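Local coordinates for putative glutathione S-transferase (Sinorhizobium meliloti, PDB 4MDC), which probably catalyses the transfer of glutathione to electrophilic substrates, working as a homodimer of the glutathione S-transferase family, at residues M128-D131 / V132-L136; L120-W123 / F124-M128; Q222-K225 / S226-S229; D187-S190 / Y191-A195. All coordinates share one frame; numbering follows the deposited sequence.

Interaction 1 (M128-D131 / V132-L136)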
loop_
_atom_site.group_PDB
_atom_site.type_symbol
_atom_site.label_atom_id
_atom_site.label_comp_id
_atom_site.label_asym_id
_atom_site.label_seq_id
_atom_site.Cartn_x
_atom_site.Cartn_y
_atom_site.Cartn_z
HETATM N N MSE B 128 8.738 -2.428 -5.299
HETATM C CA MSE B 128 9.912 -3.304 -5.248
HETATM C C MSE B 128 9.591 -4.557 -4.450
HETATM O O MSE B 128 10.108 -5.659 -4.730
HETATM C CB MSE B 128 11.147 -2.627 -4.661
HETATM C CG MSE B 128 12.425 -3.447 -4.961
HETATM SE SE MSE B 128 13.986 -2.529 -4.180
HETATM C CE MSE B 128 15.304 -3.849 -4.815
ATOM N N GLU B 129 8.747 -4.412 -3.447
ATOM C CA GLU B 129 8.398 -5.582 -2.609
ATOM C C GLU B 129 7.654 -6.670 -3.425
ATOM O O GLU B 129 7.967 -7.847 -3.369
ATOM C CB GLU B 129 7.562 -5.065 -1.452
ATOM C CG GLU B 129 7.067 -6.106 -0.499
ATOM C CD GLU B 129 8.150 -6.572 0.497
ATOM O OE1 GLU B 129 9.299 -6.041 0.473
ATOM O OE2 GLU B 129 7.827 -7.459 1.341
ATOM N N ALA B 130 6.734 -6.220 -4.268
ATOM C CA ALA B 130 5.987 -7.138 -5.142
ATOM C C ALA B 130 6.809 -7.666 -6.291
ATOM O O ALA B 130 6.723 -8.878 -6.624
ATOM C CB ALA B 130 4.730 -6.469 -5.701
ATOM N N ASP B 131 7.643 -6.798 -6.869
ATOM C CA ASP B 131 8.393 -7.144 -8.085
ATOM C C ASP B 131 9.550 -8.061 -7.738
ATOM O O ASP B 131 9.943 -8.899 -8.513
ATOM C CB ASP B 131 9.054 -5.914 -8.718
ATOM C CG ASP B 131 8.078 -5.007 -9.439
ATOM O OD1 ASP B 131 6.918 -5.422 -9.615
ATOM O OD2 ASP B 131 8.512 -3.889 -9.801
ATOM N N VAL B 132 10.097 -7.876 -6.552
ATOM C CA VAL B 132 11.357 -8.553 -6.169
ATOM C C VAL B 132 11.326 -9.224 -4.773
ATOM O O VAL B 132 11.460 -10.452 -4.646
ATOM C CB VAL B 132 12.532 -7.568 -6.145
ATOM C CG1 VAL B 132 13.835 -8.284 -5.697
ATOM C CG2 VAL B 132 12.765 -6.933 -7.502
ATOM N N THR B 133 11.165 -8.424 -3.721
ATOM C CA THR B 133 11.628 -8.854 -2.420
ATOM C C THR B 133 10.747 -9.913 -1.808
ATOM O O THR B 133 11.232 -10.937 -1.281
ATOM C CB THR B 133 11.772 -7.639 -1.486
ATOM O OG1 THR B 133 12.388 -6.540 -2.181
ATOM C CG2 THR B 133 12.695 -7.990 -0.343
ATOM N N ARG B 134 9.439 -9.707 -1.822
ATOM C CA ARG B 134 8.533 -10.713 -1.239
ATOM C C ARG B 134 8.640 -12.124 -1.892
ATOM O O ARG B 134 8.876 -13.134 -1.179
ATOM C CB ARG B 134 7.079 -10.201 -1.259
ATOM C CG ARG B 134 6.083 -11.252 -0.814
ATOM C CD ARG B 134 4.691 -10.695 -0.556
ATOM N NE ARG B 134 4.027 -10.157 -1.762
ATOM C CZ ARG B 134 3.732 -8.866 -2.015
ATOM N NH1 ARG B 134 3.111 -8.576 -3.152
ATOM N NH2 ARG B 134 4.066 -7.870 -1.198
ATOM N N PRO B 135 8.550 -12.215 -3.230
ATOM C CA PRO B 135 8.723 -13.560 -3.798
ATOM C C PRO B 135 10.119 -14.200 -3.592
ATOM O O PRO B 135 10.238 -15.415 -3.400
ATOM C CB PRO B 135 8.442 -13.370 -5.296
ATOM C CG PRO B 135 8.416 -11.884 -5.550
ATOM C CD PRO B 135 8.134 -11.198 -4.236
ATOM N N LEU B 136 11.155 -13.381 -3.592
ATOM C CA LEU B 136 12.506 -13.891 -3.433
ATOM C C LEU B 136 12.728 -14.405 -2.023
ATOM O O LEU B 136 13.288 -15.509 -1.816
ATOM C CB LEU B 136 13.496 -12.788 -3.745
ATOM C CG LEU B 136 14.929 -13.241 -3.906
ATOM C CD1 LEU B 136 15.561 -12.442 -5.005
ATOM C CD2 LEU B 136 15.667 -13.029 -2.584
HETATM O O HOH W 1 10.984 -4.338 -0.946
HETATM O O HOH W 2 5.328 -8.104 1.658
#

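Interaction 2 (L120-W123 / F124-M128)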
loop_
_atom_site.group_PDB
_atom_site.type_symbol
_atom_site.label_atom_id
_atom_site.label_comp_id
_atom_site.label_asym_id
_atom_site.label_seq_id
_atom_site.Cartn_x
_atom_site.Cartn_y
_atom_site.Cartn_z
ATOM N N LEU B 120 8.067 7.663 -2.537
ATOM C CA LEU B 120 9.298 6.798 -2.458
ATOM C C LEU B 120 9.190 5.665 -1.437
ATOM O O LEU B 120 9.665 4.540 -1.684
ATOM C CB LEU B 120 10.517 7.644 -2.092
ATOM C CG LEU B 120 10.893 8.595 -3.213
ATOM C CD1 LEU B 120 11.778 9.680 -2.610
ATOM C CD2 LEU B 120 11.568 7.903 -4.330
ATOM N N THR B 121 8.538 5.922 -0.300
ATOM C CA THR B 121 8.251 4.848 0.661
ATOM C C THR B 121 7.421 3.729 0.003
ATOM O O THR B 121 7.754 2.550 0.128
ATOM C CB THR B 121 7.520 5.411 1.911
ATOM O OG1 THR B 121 8.311 6.463 2.472
ATOM C CG2 THR B 121 7.275 4.386 2.918
ATOM N N GLU B 122 6.397 4.118 -0.774
ATOM C CA GLU B 122 5.557 3.151 -1.478
ATOM C C GLU B 122 6.314 2.437 -2.590
ATOM O O GLU B 122 6.113 1.217 -2.790
ATOM C CB GLU B 122 4.288 3.836 -2.018
ATOM C CG GLU B 122 3.343 4.199 -0.853
ATOM C CD GLU B 122 2.009 4.884 -1.290
ATOM O OE1 GLU B 122 1.758 4.995 -2.527
ATOM O OE2 GLU B 122 1.173 5.128 -0.366
ATOM N N TRP B 123 7.219 3.141 -3.259
ATOM C CA TRP B 123 8.013 2.542 -4.322
ATOM C C TRP B 123 8.780 1.340 -3.741
ATOM O O TRP B 123 8.723 0.227 -4.268
ATOM C CB TRP B 123 8.990 3.552 -4.950
ATOM C CG TRP B 123 9.751 2.942 -6.091
ATOM C CD1 TRP B 123 10.875 2.144 -5.981
ATOM C CD2 TRP B 123 9.419 2.938 -7.488
ATOM N NE1 TRP B 123 11.260 1.720 -7.199
ATOM C CE2 TRP B 123 10.430 2.233 -8.159
ATOM C CE3 TRP B 123 8.430 3.590 -8.257
ATOM C CZ2 TRP B 123 10.432 2.010 -9.552
ATOM C CZ3 TRP B 123 8.457 3.384 -9.649
ATOM C CH2 TRP B 123 9.441 2.603 -10.278
ATOM N N PHE B 124 9.510 1.611 -2.700
ATOM C CA PHE B 124 10.399 0.562 -2.125
ATOM C C PHE B 124 9.640 -0.484 -1.322
ATOM O O PHE B 124 10.003 -1.689 -1.374
ATOM C CB PHE B 124 11.571 1.205 -1.413
ATOM C CG PHE B 124 12.517 1.857 -2.338
ATOM C CD1 PHE B 124 13.436 1.097 -3.080
ATOM C CD2 PHE B 124 12.410 3.211 -2.598
ATOM C CE1 PHE B 124 14.221 1.709 -4.044
ATOM C CE2 PHE B 124 13.237 3.820 -3.496
ATOM C CZ PHE B 124 14.146 3.095 -4.219
ATOM N N LEU B 125 8.592 -0.106 -0.605
ATOM C CA LEU B 125 7.894 -1.069 0.248
ATOM C C LEU B 125 6.660 -1.739 -0.345
ATOM O O LEU B 125 6.197 -2.782 0.186
ATOM C CB LEU B 125 7.501 -0.411 1.573
ATOM C CG LEU B 125 8.718 0.075 2.378
ATOM C CD1 LEU B 125 8.237 0.696 3.646
ATOM C CD2 LEU B 125 9.794 -0.986 2.671
ATOM N N GLN B 126 6.204 -1.239 -1.490
ATOM C CA GLN B 126 5.147 -1.886 -2.208
ATOM C C GLN B 126 5.579 -2.354 -3.593
ATOM O O GLN B 126 5.360 -3.518 -3.916
ATOM C CB GLN B 126 3.916 -0.942 -2.340
ATOM C CG GLN B 126 3.405 -0.539 -0.988
ATOM C CD GLN B 126 2.193 0.422 -1.079
ATOM O OE1 GLN B 126 1.631 0.695 -2.150
ATOM N NE2 GLN B 126 1.802 0.917 0.070
ATOM N N LYS B 127 6.040 -1.440 -4.460
ATOM C CA LYS B 127 6.402 -1.855 -5.820
ATOM C C LYS B 127 7.588 -2.836 -5.831
ATOM O O LYS B 127 7.478 -3.942 -6.356
ATOM C CB LYS B 127 6.669 -0.679 -6.725
ATOM C CG LYS B 127 6.881 -1.120 -8.174
ATOM C CD LYS B 127 6.991 0.031 -9.140
ATOM C CE LYS B 127 7.494 -0.342 -10.493
ATOM N NZ LYS B 127 6.835 -1.508 -11.108
HETATM N N MSE B 128 8.738 -2.428 -5.299
HETATM C CA MSE B 128 9.912 -3.304 -5.248
HETATM C C MSE B 128 9.591 -4.557 -4.450
HETATM O O MSE B 128 10.108 -5.659 -4.730
HETATM C CB MSE B 128 11.147 -2.627 -4.661
HETATM C CG MSE B 128 12.425 -3.447 -4.961
HETATM SE SE MSE B 128 13.986 -2.529 -4.180
HETATM C CE MSE B 128 15.304 -3.849 -4.815
HETATM O O HOH W 3 0.831 3.222 1.384
HETATM O O HOH W 4 -0.213 3.137 -3.226
#

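Interaction 3 (Q222-K225 / S226-S229)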
loop_
_atom_site.group_PDB
_atom_site.type_symbol
_atom_site.label_atom_id
_atom_site.label_comp_id
_atom_site.label_asym_id
_atom_site.label_seq_id
_atom_site.Cartn_x
_atom_site.Cartn_y
_atom_site.Cartn_z
ATOM N N GLN B 222 26.006 3.208 1.646
ATOM C CA GLN B 222 27.074 3.281 2.620
ATOM C C GLN B 222 26.780 4.351 3.670
ATOM O O GLN B 222 27.030 4.120 4.848
ATOM C CB GLN B 222 28.423 3.493 1.924
ATOM C CG GLN B 222 29.583 2.934 2.701
ATOM C CD GLN B 222 30.051 3.962 3.680
ATOM O OE1 GLN B 222 29.733 5.167 3.526
ATOM N NE2 GLN B 222 30.780 3.530 4.695
ATOM N N ARG B 223 26.192 5.475 3.272
ATOM C CA ARG B 223 25.756 6.485 4.208
ATOM C C ARG B 223 24.646 5.998 5.105
ATOM O O ARG B 223 24.693 6.271 6.307
ATOM C CB ARG B 223 25.240 7.777 3.534
ATOM C CG ARG B 223 26.290 8.697 2.929
ATOM C CD ARG B 223 25.570 9.941 2.361
ATOM N NE ARG B 223 25.371 9.838 0.916
ATOM C CZ ARG B 223 24.283 10.235 0.259
ATOM N NH1 ARG B 223 23.181 10.723 0.912
ATOM N NH2 ARG B 223 24.255 10.113 -1.062
ATOM N N LEU B 224 23.628 5.337 4.575
ATOM C CA LEU B 224 22.559 4.838 5.447
ATOM C C LEU B 224 23.048 3.717 6.408
ATOM O O LEU B 224 22.722 3.723 7.603
ATOM C CB LEU B 224 21.419 4.286 4.659
ATOM C CG LEU B 224 20.335 5.301 4.234
ATOM C CD1 LEU B 224 19.514 5.788 5.426
ATOM C CD2 LEU B 224 20.933 6.496 3.504
ATOM N N LYS B 225 23.778 2.758 5.856
ATOM C CA LYS B 225 24.190 1.602 6.661
ATOM C C LYS B 225 25.141 1.959 7.778
ATOM O O LYS B 225 25.292 1.174 8.731
ATOM C CB LYS B 225 24.711 0.429 5.784
ATOM C CG LYS B 225 26.197 0.336 5.554
ATOM C CD LYS B 225 26.567 -0.773 4.565
ATOM C CE LYS B 225 26.519 -2.139 5.224
ATOM N NZ LYS B 225 27.348 -3.125 4.479
ATOM N N SER B 226 25.785 3.118 7.673
ATOM C CA SER B 226 26.689 3.600 8.736
ATOM C C SER B 226 25.999 4.360 9.852
ATOM O O SER B 226 26.622 4.700 10.833
ATOM C CB SER B 226 27.825 4.444 8.181
ATOM O OG SER B 226 27.352 5.616 7.576
ATOM N N ARG B 227 24.709 4.613 9.735
ATOM C CA ARG B 227 24.029 5.348 10.798
ATOM C C ARG B 227 23.860 4.455 12.028
ATOM O O ARG B 227 23.678 3.256 11.890
ATOM C CB ARG B 227 22.661 5.840 10.311
ATOM C CG ARG B 227 22.787 6.890 9.240
ATOM C CD ARG B 227 21.425 7.363 8.730
ATOM N NE ARG B 227 20.696 8.219 9.659
ATOM C CZ ARG B 227 20.836 9.532 9.752
ATOM N NH1 ARG B 227 21.704 10.192 8.991
ATOM N NH2 ARG B 227 20.127 10.202 10.634
ATOM N N PRO B 228 23.829 5.049 13.225
ATOM C CA PRO B 228 23.610 4.229 14.431
ATOM C C PRO B 228 22.346 3.379 14.395
ATOM O O PRO B 228 22.290 2.287 14.934
ATOM C CB PRO B 228 23.505 5.287 15.550
ATOM C CG PRO B 228 24.431 6.381 15.069
ATOM C CD PRO B 228 24.166 6.435 13.571
ATOM N N SER B 229 21.283 3.925 13.799
ATOM C CA SER B 229 19.985 3.222 13.711
ATOM C C SER B 229 20.109 1.886 12.962
ATOM O O SER B 229 19.284 0.989 13.156
ATOM C CB SER B 229 18.925 4.134 13.011
ATOM O OG SER B 229 19.397 4.508 11.711
HETATM O O HOH W 5 23.707 9.361 7.218
HETATM O O HOH W 6 26.179 7.785 7.984
HETATM O O HOH W 7 25.547 1.077 11.456
#

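Interaction 4 (D187-S190 / Y191-A195)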
loop_
_atom_site.group_PDB
_atom_site.type_symbol
_atom_site.label_atom_id
_atom_site.label_comp_id
_atom_site.label_asym_id
_atom_site.label_seq_id
_atom_site.Cartn_x
_atom_site.Cartn_y
_atom_site.Cartn_z
ATOM N N ASP B 187 16.226 17.359 -0.122
ATOM C CA ASP B 187 17.350 18.000 0.527
ATOM C C ASP B 187 17.683 17.483 1.950
ATOM O O ASP B 187 18.711 17.825 2.491
ATOM C CB ASP B 187 17.166 19.522 0.472
ATOM C CG ASP B 187 17.215 20.063 -0.969
ATOM O OD1 ASP B 187 17.599 19.339 -1.935
ATOM O OD2 ASP B 187 16.946 21.266 -1.143
ATOM N N ARG B 188 16.866 16.604 2.526
ATOM C CA ARG B 188 17.228 15.955 3.827
ATOM C C ARG B 188 16.804 14.519 3.909
ATOM O O ARG B 188 15.949 14.048 3.131
ATOM C CB ARG B 188 16.703 16.692 5.046
ATOM C CG ARG B 188 15.289 17.099 4.872
ATOM C CD ARG B 188 14.837 18.017 6.019
ATOM N NE ARG B 188 13.512 17.548 6.434
ATOM C CZ ARG B 188 12.682 18.193 7.255
ATOM N NH1 ARG B 188 12.991 19.387 7.749
ATOM N NH2 ARG B 188 11.524 17.616 7.559
ATOM N N ILE B 189 17.412 13.790 4.839
ATOM C CA ILE B 189 17.046 12.405 5.054
ATOM C C ILE B 189 15.540 12.332 5.420
ATOM O O ILE B 189 14.969 13.223 6.101
ATOM C CB ILE B 189 17.895 11.735 6.149
ATOM C CG1 ILE B 189 17.681 10.212 6.122
ATOM C CG2 ILE B 189 17.652 12.303 7.552
ATOM C CD1 ILE B 189 18.564 9.427 7.087
ATOM N N SER B 190 14.888 11.323 4.910
ATOM C CA SER B 190 13.466 11.126 5.164
ATOM C C SER B 190 13.108 9.637 5.252
ATOM O O SER B 190 13.925 8.771 5.017
ATOM C CB SER B 190 12.686 11.761 4.002
ATOM O OG SER B 190 12.779 10.971 2.805
ATOM N N TYR B 191 11.818 9.391 5.515
ATOM C CA TYR B 191 11.305 8.026 5.379
ATOM C C TYR B 191 11.675 7.360 4.050
ATOM O O TYR B 191 11.750 6.130 3.973
ATOM C CB TYR B 191 9.759 8.062 5.511
ATOM C CG TYR B 191 9.157 8.255 6.883
ATOM C CD1 TYR B 191 9.877 8.205 8.040
ATOM C CD2 TYR B 191 7.782 8.596 7.003
ATOM C CE1 TYR B 191 9.277 8.408 9.263
ATOM C CE2 TYR B 191 7.174 8.784 8.218
ATOM C CZ TYR B 191 7.951 8.659 9.391
ATOM O OH TYR B 191 7.351 8.857 10.632
ATOM N N GLY B 192 11.714 8.127 2.949
ATOM C CA GLY B 192 12.084 7.578 1.638
ATOM C C GLY B 192 13.428 6.835 1.668
ATOM O O GLY B 192 13.559 5.733 1.140
ATOM N N ASP B 193 14.437 7.470 2.246
ATOM C CA ASP B 193 15.790 6.859 2.438
ATOM C C ASP B 193 15.712 5.622 3.312
ATOM O O ASP B 193 16.313 4.544 3.014
ATOM C CB ASP B 193 16.760 7.864 3.063
ATOM C CG ASP B 193 16.935 9.095 2.246
ATOM O OD1 ASP B 193 17.725 9.086 1.274
ATOM O OD2 ASP B 193 16.207 10.089 2.582
ATOM N N LEU B 194 14.962 5.703 4.411
ATOM C CA LEU B 194 14.831 4.580 5.338
ATOM C C LEU B 194 14.139 3.409 4.695
ATOM O O LEU B 194 14.478 2.228 4.889
ATOM C CB LEU B 194 14.171 4.949 6.655
ATOM C CG LEU B 194 14.783 6.080 7.459
ATOM C CD1 LEU B 194 14.077 6.257 8.779
ATOM C CD2 LEU B 194 16.259 5.887 7.670
ATOM N N ALA B 195 13.102 3.649 3.927
ATOM C CA ALA B 195 12.397 2.556 3.245
ATOM C C ALA B 195 13.267 1.847 2.201
ATOM O O ALA B 195 13.251 0.618 2.126
ATOM C CB ALA B 195 11.165 3.132 2.550
HETATM O O HOH W 8 14.971 11.853 1.512
#

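Interaction 1 (M128-D131 / V132-L136)
The carbonyl of M128 takes two backbone donors, V132 N at 2.9 Å from M128 O and T133 N one residue farther on, so the regular alpha pattern widens here into a pi-type turn. R134 N continues the five-residue spacing, 2.8 Å from E129 O and in its carbonyl plane. P135 has no N-H to give: its CD lies 3.5 Å from E129 O, and the helix kinks where that bond to the preceding turn is missing. The side chains of E129, T133 and R134 meet on this widened turn, E129 and T133 lying against P33 of helix 33-44. E129 has CG anti to its own N but turns back at chi2 (79°), which brings OE1 within 3.5 Å of T133 CB. Water 1 then joins carboxylate and hydroxyl, giving a proton to E129 OE1 and accepting one from T133 OG1 at 2.9 Å. From the other carboxylate oxygen, water 2 donates to E129 OE2 and lies in plane at the edge of the R134 guanidinium, 3.1 Å from R134 NH2. The opposite charges thus communicate through water rather than by a direct salt bridge, while the guanidinium lays one face over A130 CA. Apolar V132 suits the inward side, where it reaches I167 and L203; D131 is held by H170. Here a pi-type turn runs into a proline kink within helix 111-145 of the helical GST C-terminal domain.

Interaction 2 (L120-W123 / F124-M128)
The indole of W123 sends its edge to the face of F124, with W123 CD1 above the middle of the phenyl ring; the five-membered ring and F124 have centroids 4.7 Å apart and planes at 63°, a T-shaped pair. At the phenyl edge, near its plane, F124 CD2 lies 3.2 Å from L120 O. One face of W123 is covered by the K127 chain, whose CD sits 3.7 Å from the centroid of the six-membered ring, a CH-pi contact; the indole also meets the rings of Y173 and H170. Lysine suits this place because its methylenes lie flat on the indole while NZ goes on to a salt bridge with D131. With CG anti to its N (chi1 -177°), W123 runs alongside K127. Replacing W123 with an alanine would probably leave the F124 face without its edge partner and the K127 methylenes without the ring they lie on. E122 and Q126 lie side by side, carboxylate and amide planes 18° apart, and water 3 links E122 OE2 to Q126 NE2, the latter bond weak. K127 N lies 3.1 Å from E122 O, which also accepts from Q126 N. W123 and K127 also pack on A69 of the second subunit: a T-shaped aromatic pair and a CH-pi contact on a pi-widened helix turn at the GST dimer interface.

Interaction 3 (Q222-K225 / S226-S229)
S226 packs against the last turn of helix 215-225, where its N makes a weak bond to Q222 O. In the conformer described, S226 OG folds back to lie 3.1 Å from Q222 O and 3.0 Å from R223 O; the residue was modelled in two positions, so these hydroxyl contacts are provisional. A small polar residue suits this place, where the helix runs out and its last carbonyls lack the usual run of amides. R227 closes the turn: its N is 3.0 Å from L224 O, a three-residue spacing, and the donor stands 57° out of the carbonyl plane. The tighter bond and the extended backbone of R227 (psi 151°) end the helix and lead the chain into P228 and the connection to helix 231-235 of the GST C-terminal domain. The R227 side chain runs alongside that of L224, R227 CD being 4.1 Å from L224 CD1, and bends at chi3 (73°). Its guanidinium holds water 5 in plane at its edge, 2.8 Å from R227 NH1, and its NE forms a salt bridge with E44 of helix 33-44 in the N-terminal domain. An alanine in place of R227 is likely to leave E44 without this charge partner and the flank of L224 less covered. L224, an apolar residue facing inward, also packs on L194 and A197 of helix 191-205. Beyond the turn, water 7 donates to both K225 O and R227 O, 2.7 Å from the former.

Interaction 4 (D187-S190 / Y191-A195)
S190 and D193 form a capping box at the start of helix 191-205, in which D193 OD2 accepts from S190 N, 2.9 Å away, on the anti side of the carboxylate. S190 is the N-cap: its OG, set between backbone N and carbonyl carbon (chi1 74°), accepts a weak bond from G192 N, which lies 3.0 Å from S190 OG. D193 is suited to its part by length, its short chain reaching back one turn. The first regular helical bond follows, L194 N to S190 O at 3.3 Å. Water 8 ties the preceding loop to the box: it donates to R188 O and accepts from S190 OG at 2.7 Å, and lies very close to D193 OD2 as well. The other carboxylate oxygen, D193 OD1, is taken by L184 N and W220 NE1, and the hydroxyl of Y191 makes a hydrogen bond to S90 O. Apolar contact comes from I189 and L194: I189 CD1 lies 4.3 Å from L194 CD2. They flank the cap as a hydrophobic staple, both packing on L224. The tight fit is consistent with G192, since a beta carbon would sit closely against S190 OG. Capping box with staple at this helix is familiar from the GST fold. The chemistry implies that the amides of S190 and, more weakly, G192 are given acceptors in a buried setting, and the D193 carboxylate, near the positive end of the helix dipole, would probably be favoured in its charged form.

How the interactions relate
Every one of these contacts is local, spanning a turn or a cap and closing no long loop. From the N terminus, interaction 2 comes first and runs through shared M128 straight into interaction 1, both on helix 111-145. Interaction 4 follows at the start of helix 191-205, and interaction 3 at the end of helix 215-225; none nests in or crosses another. Side chains tie helix 111-145 to helix 191-205 where T121 OG1 lies 3.7 Å from Y191 CB, and the loop before helix 191-205 to the end of helix 215-225 where I189 CD1 lies 3.5 Å from R227 CZ. Interactions 1 and 3 sit on opposite sides of the chain's centre, their own centres about 23 Å apart.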